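PDB 1FMJ: retinol dehydratase from Spodoptera frugiperda, which dehydrates retinol, probably by way of a sulfated intermediate, on a sulfotransferase fold that binds adenosine-3'-5'-diphosphate. Local coordinates for residues Glu81-Phe92 with Gln274-Leu282; Ala94-Arg102 with Gly291-Arg299. One frame throughout, in Å; residues are numbered along the deposited sequence.

Overall arrangement
Interaction 1 uses helix 76-87 and the turn after it, interaction 2 the chain that follows; each joins its part to a later stretch of the sulfotransferase domain. Interaction 1 is the more buried: it pairs that helix and turn with helix 272-281 through leucines, stacked flat groups and one histidine-carboxylate bond. Interaction 2, partly exposed, sets the next short helix, 99-102, against the loop 291-299, and its polar link is made by backbone atoms. The two meet at Glu81, whose carboxylate bonds His281 in interaction 1 and forms a salt bridge with Arg102 of interaction 2. Interaction 1 also reaches the adenine of the nucleotide at Leu282, and interaction 2 the retinol pocket at Met295.

Interaction 1 (Glu81-Phe92 with Gln274-Leu282). With HG (mercury (II) ion), chain D; A3P (adenosine-3'-5'-diphosphate), chain G.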
loop_
_atom_site.group_PDB
_atom_site.type_symbol
_atom_site.label_atom_id
_atom_site.label_comp_id
_atom_site.label_asym_id
_atom_site.label_seq_id
_atom_site.Cartn_x
_atom_site.Cartn_y
_atom_site.Cartn_z
ATOM N N GLU A 81 -11.533 1.408 -5.263
ATOM C CA GLU A 81 -12.666 1.143 -6.139
ATOM C C GLU A 81 -13.926 1.793 -5.607
ATOM O O GLU A 81 -14.653 2.452 -6.357
ATOM C CB GLU A 81 -12.878 -0.362 -6.294
ATOM C CG GLU A 81 -13.966 -0.736 -7.302
ATOM C CD GLU A 81 -13.568 -0.491 -8.752
ATOM O OE1 GLU A 81 -14.365 -0.845 -9.646
ATOM O OE2 GLU A 81 -12.468 0.046 -9.006
ATOM N N LEU A 82 -14.185 1.607 -4.312
ATOM C CA LEU A 82 -15.362 2.197 -3.687
ATOM C C LEU A 82 -15.334 3.710 -3.864
ATOM O O LEU A 82 -16.298 4.312 -4.340
ATOM C CB LEU A 82 -15.396 1.871 -2.191
ATOM C CG LEU A 82 -15.629 0.416 -1.798
ATOM C CD1 LEU A 82 -15.516 0.268 -0.276
ATOM C CD2 LEU A 82 -16.996 -0.024 -2.285
ATOM N N VAL A 83 -14.213 4.313 -3.473
ATOM C CA VAL A 83 -14.026 5.756 -3.562
ATOM C C VAL A 83 -14.166 6.298 -4.984
ATOM O O VAL A 83 -14.712 7.379 -5.186
ATOM C CB VAL A 83 -12.629 6.164 -3.009
ATOM C CG1 VAL A 83 -12.329 7.621 -3.337
ATOM C CG2 VAL A 83 -12.580 5.951 -1.502
ATOM N N TRP A 84 -13.678 5.561 -5.976
ATOM C CA TRP A 84 -13.767 6.050 -7.342
ATOM C C TRP A 84 -15.194 6.006 -7.844
ATOM O O TRP A 84 -15.671 6.958 -8.447
ATOM C CB TRP A 84 -12.882 5.233 -8.286
ATOM C CG TRP A 84 -12.524 5.978 -9.546
ATOM C CD1 TRP A 84 -11.466 6.829 -9.726
ATOM C CD2 TRP A 84 -13.237 5.960 -10.788
ATOM N NE1 TRP A 84 -11.479 7.338 -11.002
ATOM C CE2 TRP A 84 -12.552 6.822 -11.677
ATOM C CE3 TRP A 84 -14.389 5.300 -11.239
ATOM C CZ2 TRP A 84 -12.979 7.039 -12.995
ATOM C CZ3 TRP A 84 -14.815 5.518 -12.552
ATOM C CH2 TRP A 84 -14.108 6.380 -13.411
ATOM N N LEU A 85 -15.875 4.897 -7.603
ATOM C CA LEU A 85 -17.252 4.760 -8.060
ATOM C C LEU A 85 -18.165 5.782 -7.402
ATOM O O LEU A 85 -19.024 6.369 -8.061
ATOM C CB LEU A 85 -17.763 3.341 -7.786
ATOM C CG LEU A 85 -17.196 2.296 -8.750
ATOM C CD1 LEU A 85 -17.504 0.879 -8.276
ATOM C CD2 LEU A 85 -17.779 2.552 -10.138
ATOM N N ILE A 86 -17.967 5.999 -6.103
ATOM C CA ILE A 86 -18.780 6.946 -5.352
ATOM C C ILE A 86 -18.567 8.389 -5.810
ATOM O O ILE A 86 -19.514 9.169 -5.867
ATOM C CB ILE A 86 -18.494 6.832 -3.842
ATOM C CG1 ILE A 86 -18.886 5.429 -3.363
ATOM C CG2 ILE A 86 -19.264 7.911 -3.077
ATOM C CD1 ILE A 86 -18.668 5.177 -1.881
ATOM N N GLU A 87 -17.325 8.740 -6.131
ATOM C CA GLU A 87 -17.019 10.086 -6.601
ATOM C C GLU A 87 -17.451 10.240 -8.054
ATOM O O GLU A 87 -17.607 11.356 -8.538
ATOM C CB GLU A 87 -15.513 10.374 -6.492
ATOM C CG GLU A 87 -14.947 10.371 -5.079
ATOM C CD GLU A 87 -15.425 11.547 -4.250
ATOM O OE1 GLU A 87 -16.626 11.875 -4.321
ATOM O OE2 GLU A 87 -14.609 12.136 -3.510
ATOM N N ASN A 88 -17.656 9.124 -8.752
ATOM C CA ASN A 88 -18.051 9.190 -10.160
ATOM C C ASN A 88 -19.450 8.685 -10.523
ATOM O O ASN A 88 -19.641 8.069 -11.571
ATOM C CB ASN A 88 -17.003 8.485 -11.024
ATOM C CG ASN A 88 -15.783 9.358 -11.281
ATOM O OD1 ASN A 88 -15.843 10.310 -12.066
ATOM N ND2 ASN A 88 -14.674 9.050 -10.610
ATOM N N ASP A 89 -20.421 8.944 -9.651
ATOM C CA ASP A 89 -21.810 8.561 -9.906
ATOM C C ASP A 89 -22.022 7.086 -10.210
ATOM O O ASP A 89 -22.822 6.736 -11.081
ATOM C CB ASP A 89 -22.357 9.380 -11.074
ATOM C CG ASP A 89 -22.212 10.868 -10.855
ATOM O OD1 ASP A 89 -22.733 11.368 -9.839
ATOM O OD2 ASP A 89 -21.578 11.539 -11.697
ATOM N N LEU A 90 -21.316 6.223 -9.490
ATOM C CA LEU A 90 -21.440 4.787 -9.698
ATOM C C LEU A 90 -21.450 4.406 -11.173
ATOM O O LEU A 90 -22.282 3.615 -11.616
ATOM C CB LEU A 90 -22.703 4.250 -9.017
ATOM C CG LEU A 90 -22.687 4.280 -7.489
ATOM C CD1 LEU A 90 -23.131 5.653 -7.009
ATOM C CD2 LEU A 90 -23.611 3.209 -6.944
ATOM N N ASN A 91 -20.522 4.984 -11.930
ATOM C CA ASN A 91 -20.396 4.688 -13.350
ATOM C C ASN A 91 -19.483 3.469 -13.452
ATOM O O ASN A 91 -18.273 3.600 -13.660
ATOM C CB ASN A 91 -19.769 5.872 -14.086
ATOM C CG ASN A 91 -19.749 5.683 -15.592
ATOM O OD1 ASN A 91 -19.490 4.593 -16.092
ATOM N ND2 ASN A 91 -20.008 6.757 -16.322
ATOM N N PHE A 92 -20.061 2.283 -13.287
ATOM C CA PHE A 92 -19.278 1.056 -13.346
ATOM C C PHE A 92 -18.631 0.878 -14.708
ATOM O O PHE A 92 -17.499 0.407 -14.808
ATOM C CB PHE A 92 -20.153 -0.160 -13.031
ATOM C CG PHE A 92 -20.752 -0.134 -11.658
ATOM C CD1 PHE A 92 -21.786 0.743 -11.354
ATOM C CD2 PHE A 92 -20.271 -0.977 -10.661
ATOM C CE1 PHE A 92 -22.336 0.781 -10.078
ATOM C CE2 PHE A 92 -20.812 -0.950 -9.381
ATOM C CZ PHE A 92 -21.848 -0.068 -9.088
ATOM N N GLN A 274 -28.249 1.333 -4.409
ATOM C CA GLN A 274 -26.934 1.729 -4.893
ATOM C C GLN A 274 -25.851 1.129 -4.003
ATOM O O GLN A 274 -24.807 0.690 -4.482
ATOM C CB GLN A 274 -26.814 3.254 -4.910
ATOM C CG GLN A 274 -27.843 3.934 -5.802
ATOM C CD GLN A 274 -27.700 5.447 -5.846
ATOM O OE1 GLN A 274 -27.717 6.118 -4.815
ATOM N NE2 GLN A 274 -27.570 5.990 -7.050
ATOM N N ILE A 275 -26.109 1.100 -2.703
ATOM C CA ILE A 275 -25.148 0.551 -1.761
ATOM C C ILE A 275 -25.007 -0.960 -1.930
ATOM O O ILE A 275 -23.896 -1.489 -1.940
ATOM C CB ILE A 275 -25.548 0.890 -0.311
ATOM C CG1 ILE A 275 -25.526 2.413 -0.127
ATOM C CG2 ILE A 275 -24.595 0.216 0.674
ATOM C CD1 ILE A 275 -25.891 2.883 1.254
ATOM N N GLN A 276 -26.133 -1.650 -2.077
ATOM C CA GLN A 276 -26.117 -3.095 -2.250
ATOM C C GLN A 276 -25.419 -3.449 -3.555
ATOM O O GLN A 276 -24.824 -4.517 -3.680
ATOM C CB GLN A 276 -27.544 -3.645 -2.248
ATOM N N ARG A 277 -25.489 -2.543 -4.526
ATOM C CA ARG A 277 -24.858 -2.780 -5.814
ATOM C C ARG A 277 -23.340 -2.606 -5.711
ATOM O O ARG A 277 -22.578 -3.271 -6.413
ATOM C CB ARG A 277 -25.420 -1.826 -6.864
ATOM C CG ARG A 277 -25.007 -2.186 -8.277
ATOM C CD ARG A 277 -25.518 -1.173 -9.276
ATOM N NE ARG A 277 -25.138 -1.520 -10.639
ATOM C CZ ARG A 277 -25.380 -0.753 -11.697
ATOM N NH1 ARG A 277 -26.003 0.409 -11.547
ATOM N NH2 ARG A 277 -25.001 -1.149 -12.906
ATOM N N LEU A 278 -22.907 -1.701 -4.838
ATOM C CA LEU A 278 -21.481 -1.475 -4.628
ATOM C C LEU A 278 -20.935 -2.664 -3.865
ATOM O O LEU A 278 -19.848 -3.156 -4.155
ATOM C CB LEU A 278 -21.241 -0.214 -3.802
ATOM C CG LEU A 278 -21.281 1.131 -4.510
ATOM C CD1 LEU A 278 -21.299 2.245 -3.468
ATOM C CD2 LEU A 278 -20.072 1.250 -5.432
ATOM N N CYS A 279 -21.703 -3.123 -2.883
ATOM C CA CYS A 279 -21.285 -4.256 -2.078
ATOM C C CYS A 279 -21.102 -5.494 -2.945
ATOM O O CYS A 279 -20.087 -6.175 -2.846
ATOM C CB CYS A 279 -22.309 -4.537 -0.978
ATOM S SG CYS A 279 -21.650 -5.589 0.345
ATOM N N GLU A 280 -22.069 -5.786 -3.807
ATOM C CA GLU A 280 -21.948 -6.961 -4.655
ATOM C C GLU A 280 -20.784 -6.806 -5.626
ATOM O O GLU A 280 -20.134 -7.789 -5.992
ATOM C CB GLU A 280 -23.264 -7.234 -5.399
ATOM C CG GLU A 280 -23.856 -6.059 -6.161
ATOM C CD GLU A 280 -25.308 -6.305 -6.561
ATOM O OE1 GLU A 280 -25.577 -7.314 -7.248
ATOM O OE2 GLU A 280 -26.179 -5.492 -6.185
ATOM N N HIS A 281 -20.501 -5.567 -6.018
ATOM C CA HIS A 281 -19.395 -5.296 -6.934
ATOM C C HIS A 281 -18.060 -5.635 -6.286
ATOM O O HIS A 281 -17.092 -5.945 -6.973
ATOM C CB HIS A 281 -19.392 -3.823 -7.349
ATOM C CG HIS A 281 -18.251 -3.448 -8.246
ATOM N ND1 HIS A 281 -18.149 -3.889 -9.547
ATOM C CD2 HIS A 281 -17.154 -2.688 -8.019
ATOM C CE1 HIS A 281 -17.038 -3.419 -10.084
ATOM N NE2 HIS A 281 -16.415 -2.686 -9.179
ATOM N N LEU A 282 -18.003 -5.572 -4.960
ATOM C CA LEU A 282 -16.763 -5.863 -4.263
ATOM C C LEU A 282 -16.697 -7.284 -3.746
ATOM O O LEU A 282 -15.842 -7.598 -2.918
ATOM C CB LEU A 282 -16.555 -4.907 -3.086
ATOM C CG LEU A 282 -16.377 -3.404 -3.306
ATOM C CD1 LEU A 282 -15.515 -2.881 -2.161
ATOM C CD2 LEU A 282 -15.706 -3.100 -4.633
HETATM HG HG HG D . -23.023 -7.343 -0.828
HETATM P P1 A3P G . -4.975 -11.047 1.491
HETATM O O1P A3P G . -3.574 -11.186 1.058
HETATM O O2P A3P G . -5.885 -11.853 0.650
HETATM O O3P A3P G . -5.120 -11.443 2.901
HETATM P P2 A3P G . -4.081 -3.810 -0.597
HETATM O O4P A3P G . -5.062 -3.490 -1.646
HETATM O O5P A3P G . -3.933 -2.679 0.343
HETATM O O6P A3P G . -2.773 -4.162 -1.220
HETATM O "O5'" A3P G . -4.598 -5.059 0.221
HETATM C "C5'" A3P G . -4.818 -6.317 -0.395
HETATM C "C4'" A3P G . -5.576 -7.263 0.542
HETATM O "O4'" A3P G . -6.999 -7.004 0.381
HETATM C "C3'" A3P G . -5.385 -8.734 0.170
HETATM O "O3'" A3P G . -5.402 -9.520 1.385
HETATM C "C2'" A3P G . -6.533 -8.946 -0.795
HETATM O "O2'" A3P G . -6.851 -10.281 -1.177
HETATM C "C1'" A3P G . -7.642 -8.203 -0.067
HETATM N N9 A3P G . -8.776 -7.877 -0.941
HETATM C C8 A3P G . -8.780 -7.302 -2.202
HETATM N N7 A3P G . -9.964 -7.135 -2.728
HETATM C C5 A3P G . -10.822 -7.631 -1.756
HETATM C C6 A3P G . -12.252 -7.756 -1.672
HETATM N N6 A3P G . -13.079 -7.360 -2.645
HETATM N N1 A3P G . -12.800 -8.313 -0.518
HETATM C C2 A3P G . -11.986 -8.730 0.505
HETATM N N3 A3P G . -10.619 -8.665 0.542
HETATM C C4 A3P G . -10.100 -8.102 -0.627
#
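Leu82, Leu85 and Ile86, on the helix that follows the phosphate-binding loop of the sulfotransferase fold, face Leu278 and Leu282 of helix 272-281 and the residue just after it. The two helix segments run roughly antiparallel, their N-to-C directions 145° apart and their axes 11.0 Å apart at closest approach. Leu278 fills the middle: CD1 meets Ile86 CG1, CG meets Leu90 CD2, and CD2 lies 3.8 Å from Leu85 CD1. Beside it Leu82 CD2 and Leu282 CD1 are only 3.2 Å apart, tighter than methyl groups normally pack, so the exact placing of one of them is doubtful.

The polar part sits next to these leucines. His281 swings CG anti to its backbone N (chi1 178°), which carries the imidazole to the Glu81 carboxylate; NE2 donates to OE1 at 2.8 Å, nearly within the ring plane and on the anti side of the oxygen. The other oxygen of Glu81 forms a salt bridge with Arg102, so both ends of the carboxylate are held. His281 ND1 is buried without a partner in the model, consistent with a neutral ring protonated on NE2.

In this P-loop-related domain the chain leaves helix 76-87 through a turn that brings Phe92 back over helix 272-281. The Phe92 edge points at the His281 face in a T-shaped pair, centroids 5.2 Å apart and planes at 81°. Over one Phe92 face the extended Arg277 lays its guanidinium almost flat, a stack of guanidinium on ring with centres 4.3 Å apart. Leu278 CD2 approaches the same ring obliquely. Where helix 272-281 ends, Leu282 O accepts a hydrogen bond from the adenine N6 of the nucleotide at 2.8 Å, while Cys279, whose CB points away from helix 76-87, binds a mercury ion of the derivative through SG at 2.5 Å.

Interaction 2 (Ala94-Arg102 with Gly291-Arg299); sequences AAKTYMSLR and GAVNMEDYR
Ala292 and Met99 form the tight part of this contact, where the loop after helix 284-288 meets the start of helix 99-102. Met99 N donates to Ala292 O at 2.9 Å with an N-H...O angle of 170°, so a loop carbonyl satisfies an amide in the first turn of the helix. The Ala292 methyl rests against backbone carbonyls of the other segment, with CB 3.5 Å from Lys96 O and close to Thr97 O as well.

Deeper in, Met99 bends at chi2 and chi3 and brings its CE to 3.8 Å from Val293 CG1. The same valine methyl lies at the edge of the Arg102 guanidinium, which has Ala95 O over one face and Met99 SD over the other. Arg102, whose main partner is Glu81, bonds only weakly to Thr97 O.

Toward solvent the packing is looser. The Asp297 carboxylate lies over the outer part of one Tyr98 face, the two side chains running opposite ways and their planes 18° apart, with Tyr98 CE2 3.7 Å from Asp297 CG. Asp297 holds CG between its backbone N and carbonyl carbon (chi1 39°), which places the carboxylate there. Gly291 O instead approaches the ring edge, 3.5 Å from Tyr98 CE2. A water accepts from Ser100 N at 3.1 Å and donates weakly to Ala292 O, so that carbonyl serves two partners. Further along this loop Met295 lines the retinol pocket.

A carboxylate over an aromatic face would probably be neutral to slightly unfavourable, so this pair is best read as van der Waals contact, whereas the Ala292 carbonyl may be slightly favoured by the N-terminal end of this one-turn helix; the directional part of the contact is the backbone bond, with apolar contact of Ala292 and Val293 beside it.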
loop_
_atom_site.group_PDB
_atom_site.type_symbol
_atom_site.label_atom_id
_atom_site.label_comp_id
_atom_site.label_asym_id
_atom_site.label_seq_id
_atom_site.Cartn_x
_atom_site.Cartn_y
_atom_site.Cartn_z
ATOM N N ALA A 94 -17.397 3.041 -16.710
ATOM C CA ALA A 94 -16.159 3.811 -16.752
ATOM C C ALA A 94 -15.106 3.211 -15.815
ATOM O O ALA A 94 -13.907 3.336 -16.059
ATOM C CB ALA A 94 -16.434 5.254 -16.371
ATOM N N ALA A 95 -15.561 2.558 -14.747
ATOM C CA ALA A 95 -14.654 1.936 -13.783
ATOM C C ALA A 95 -13.942 0.709 -14.369
ATOM O O ALA A 95 -13.148 0.051 -13.687
ATOM C CB ALA A 95 -15.418 1.542 -12.532
ATOM N N LYS A 96 -14.213 0.408 -15.634
ATOM C CA LYS A 96 -13.580 -0.741 -16.264
ATOM C C LYS A 96 -12.149 -0.442 -16.694
ATOM O O LYS A 96 -11.405 -1.346 -17.067
ATOM C CB LYS A 96 -14.414 -1.224 -17.453
ATOM C CG LYS A 96 -15.783 -1.752 -17.039
ATOM C CD LYS A 96 -16.568 -2.282 -18.224
ATOM C CE LYS A 96 -17.945 -2.791 -17.792
ATOM N NZ LYS A 96 -18.699 -3.409 -18.928
ATOM N N THR A 97 -11.759 0.826 -16.646
ATOM C CA THR A 97 -10.393 1.174 -17.012
ATOM C C THR A 97 -9.492 0.691 -15.878
ATOM O O THR A 97 -9.939 0.563 -14.734
ATOM C CB THR A 97 -10.217 2.700 -17.193
ATOM O OG1 THR A 97 -10.913 3.127 -18.368
ATOM C CG2 THR A 97 -8.752 3.055 -17.351
ATOM N N TYR A 98 -8.233 0.413 -16.197
ATOM C CA TYR A 98 -7.282 -0.059 -15.196
ATOM C C TYR A 98 -7.153 0.890 -13.999
ATOM O O TYR A 98 -6.962 2.097 -14.157
ATOM C CB TYR A 98 -5.906 -0.279 -15.838
ATOM C CG TYR A 98 -5.876 -1.429 -16.830
ATOM C CD1 TYR A 98 -5.561 -1.214 -18.173
ATOM C CD2 TYR A 98 -6.179 -2.729 -16.425
ATOM C CE1 TYR A 98 -5.552 -2.271 -19.097
ATOM C CE2 TYR A 98 -6.176 -3.797 -17.336
ATOM C CZ TYR A 98 -5.863 -3.560 -18.671
ATOM O OH TYR A 98 -5.883 -4.606 -19.574
ATOM N N MET A 99 -7.265 0.322 -12.803
ATOM C CA MET A 99 -7.155 1.080 -11.564
ATOM C C MET A 99 -5.864 1.894 -11.602
ATOM O O MET A 99 -5.823 3.042 -11.165
ATOM C CB MET A 99 -7.139 0.113 -10.372
ATOM C CG MET A 99 -7.002 0.759 -9.005
ATOM S SD MET A 99 -8.472 1.669 -8.516
ATOM C CE MET A 99 -9.503 0.341 -7.917
ATOM N N SER A 100 -4.813 1.295 -12.148
ATOM C CA SER A 100 -3.525 1.966 -12.236
ATOM C C SER A 100 -3.583 3.221 -13.107
ATOM O O SER A 100 -2.664 4.028 -13.088
ATOM C CB SER A 100 -2.466 1.002 -12.766
ATOM O OG SER A 100 -2.823 0.503 -14.040
ATOM N N LEU A 101 -4.662 3.382 -13.870
ATOM C CA LEU A 101 -4.830 4.563 -14.709
ATOM C C LEU A 101 -5.780 5.556 -14.034
ATOM O O LEU A 101 -5.793 6.738 -14.365
ATOM C CB LEU A 101 -5.389 4.175 -16.090
ATOM C CG LEU A 101 -4.411 3.825 -17.230
ATOM C CD1 LEU A 101 -3.299 2.922 -16.731
ATOM C CD2 LEU A 101 -5.171 3.150 -18.367
ATOM N N ARG A 102 -6.578 5.079 -13.088
ATOM C CA ARG A 102 -7.521 5.951 -12.407
ATOM C C ARG A 102 -6.898 6.616 -11.177
ATOM O O ARG A 102 -7.378 7.647 -10.705
ATOM C CB ARG A 102 -8.778 5.160 -12.032
ATOM C CG ARG A 102 -9.691 4.861 -13.233
ATOM C CD ARG A 102 -10.913 4.026 -12.839
ATOM N NE ARG A 102 -10.556 2.626 -12.641
ATOM C CZ ARG A 102 -11.157 1.806 -11.787
ATOM N NH1 ARG A 102 -12.157 2.241 -11.025
ATOM N NH2 ARG A 102 -10.757 0.543 -11.701
ATOM N N GLY A 291 -10.282 -7.966 -14.076
ATOM C CA GLY A 291 -9.038 -7.538 -14.682
ATOM C C GLY A 291 -8.700 -6.066 -14.518
ATOM O O GLY A 291 -7.538 -5.680 -14.653
ATOM N N ALA A 292 -9.693 -5.233 -14.234
ATOM C CA ALA A 292 -9.419 -3.809 -14.071
ATOM C C ALA A 292 -8.688 -3.525 -12.759
ATOM O O ALA A 292 -8.070 -2.469 -12.602
ATOM C CB ALA A 292 -10.724 -3.013 -14.123
ATOM N N VAL A 293 -8.740 -4.474 -11.831
ATOM C CA VAL A 293 -8.105 -4.286 -10.532
ATOM C C VAL A 293 -7.198 -5.415 -10.050
ATOM O O VAL A 293 -6.442 -5.227 -9.101
ATOM C CB VAL A 293 -9.171 -4.052 -9.429
ATOM C CG1 VAL A 293 -10.071 -2.890 -9.808
ATOM C CG2 VAL A 293 -9.999 -5.323 -9.221
ATOM N N ASN A 294 -7.253 -6.579 -10.688
ATOM C CA ASN A 294 -6.437 -7.691 -10.223
ATOM C C ASN A 294 -4.991 -7.722 -10.703
ATOM O O ASN A 294 -4.256 -8.653 -10.383
ATOM C CB ASN A 294 -7.113 -9.030 -10.544
ATOM C CG ASN A 294 -7.252 -9.282 -12.029
ATOM O OD1 ASN A 294 -6.512 -8.731 -12.836
ATOM N ND2 ASN A 294 -8.191 -10.143 -12.394
ATOM N N MET A 295 -4.597 -6.710 -11.470
ATOM C CA MET A 295 -3.234 -6.594 -11.978
ATOM C C MET A 295 -2.760 -7.788 -12.800
ATOM O O MET A 295 -1.556 -7.967 -13.001
ATOM C CB MET A 295 -2.265 -6.372 -10.814
ATOM C CG MET A 295 -2.525 -5.109 -10.002
ATOM S SD MET A 295 -2.058 -3.580 -10.863
ATOM C CE MET A 295 -0.532 -3.205 -10.069
ATOM N N GLU A 296 -3.694 -8.609 -13.270
ATOM C CA GLU A 296 -3.333 -9.773 -14.072
ATOM C C GLU A 296 -2.836 -9.366 -15.455
ATOM O O GLU A 296 -2.297 -10.184 -16.190
ATOM C CB GLU A 296 -4.525 -10.731 -14.199
ATOM C CG GLU A 296 -4.752 -11.578 -12.956
ATOM C CD GLU A 296 -3.593 -12.514 -12.673
ATOM O OE1 GLU A 296 -3.332 -12.791 -11.480
ATOM O OE2 GLU A 296 -2.944 -12.979 -13.638
ATOM N N ASP A 297 -3.017 -8.095 -15.799
ATOM C CA ASP A 297 -2.575 -7.565 -17.081
ATOM C C ASP A 297 -1.050 -7.568 -17.143
ATOM O O ASP A 297 -0.459 -7.488 -18.222
ATOM C CB ASP A 297 -3.107 -6.138 -17.273
ATOM C CG ASP A 297 -3.086 -5.325 -15.984
ATOM O OD1 ASP A 297 -3.667 -5.793 -14.984
ATOM O OD2 ASP A 297 -2.504 -4.215 -15.966
ATOM N N TYR A 298 -0.416 -7.675 -15.978
ATOM C CA TYR A 298 1.040 -7.693 -15.913
ATOM C C TYR A 298 1.633 -9.096 -16.056
ATOM O O TYR A 298 2.823 -9.243 -16.326
ATOM C CB TYR A 298 1.529 -7.076 -14.599
ATOM C CG TYR A 298 1.375 -5.576 -14.513
ATOM C CD1 TYR A 298 1.879 -4.747 -15.513
ATOM C CD2 TYR A 298 0.757 -4.980 -13.415
ATOM C CE1 TYR A 298 1.772 -3.362 -15.423
ATOM C CE2 TYR A 298 0.646 -3.590 -13.315
ATOM C CZ TYR A 298 1.157 -2.792 -14.322
ATOM O OH TYR A 298 1.054 -1.424 -14.236
ATOM N N ARG A 299 0.819 -10.131 -15.889
ATOM C CA ARG A 299 1.365 -11.475 -15.998
ATOM C C ARG A 299 1.884 -11.782 -17.402
ATOM O O ARG A 299 2.890 -12.471 -17.551
ATOM C CB ARG A 299 0.334 -12.527 -15.577
ATOM C CG ARG A 299 0.959 -13.899 -15.333
ATOM C CD ARG A 299 -0.020 -14.843 -14.664
ATOM N NE ARG A 299 -0.461 -14.339 -13.366
ATOM C CZ ARG A 299 0.185 -14.528 -12.222
ATOM N NH1 ARG A 299 1.319 -15.215 -12.190
ATOM N NH2 ARG A 299 -0.317 -14.036 -11.099
HETATM O O HOH W 1 -4.766 -1.846 -12.297
#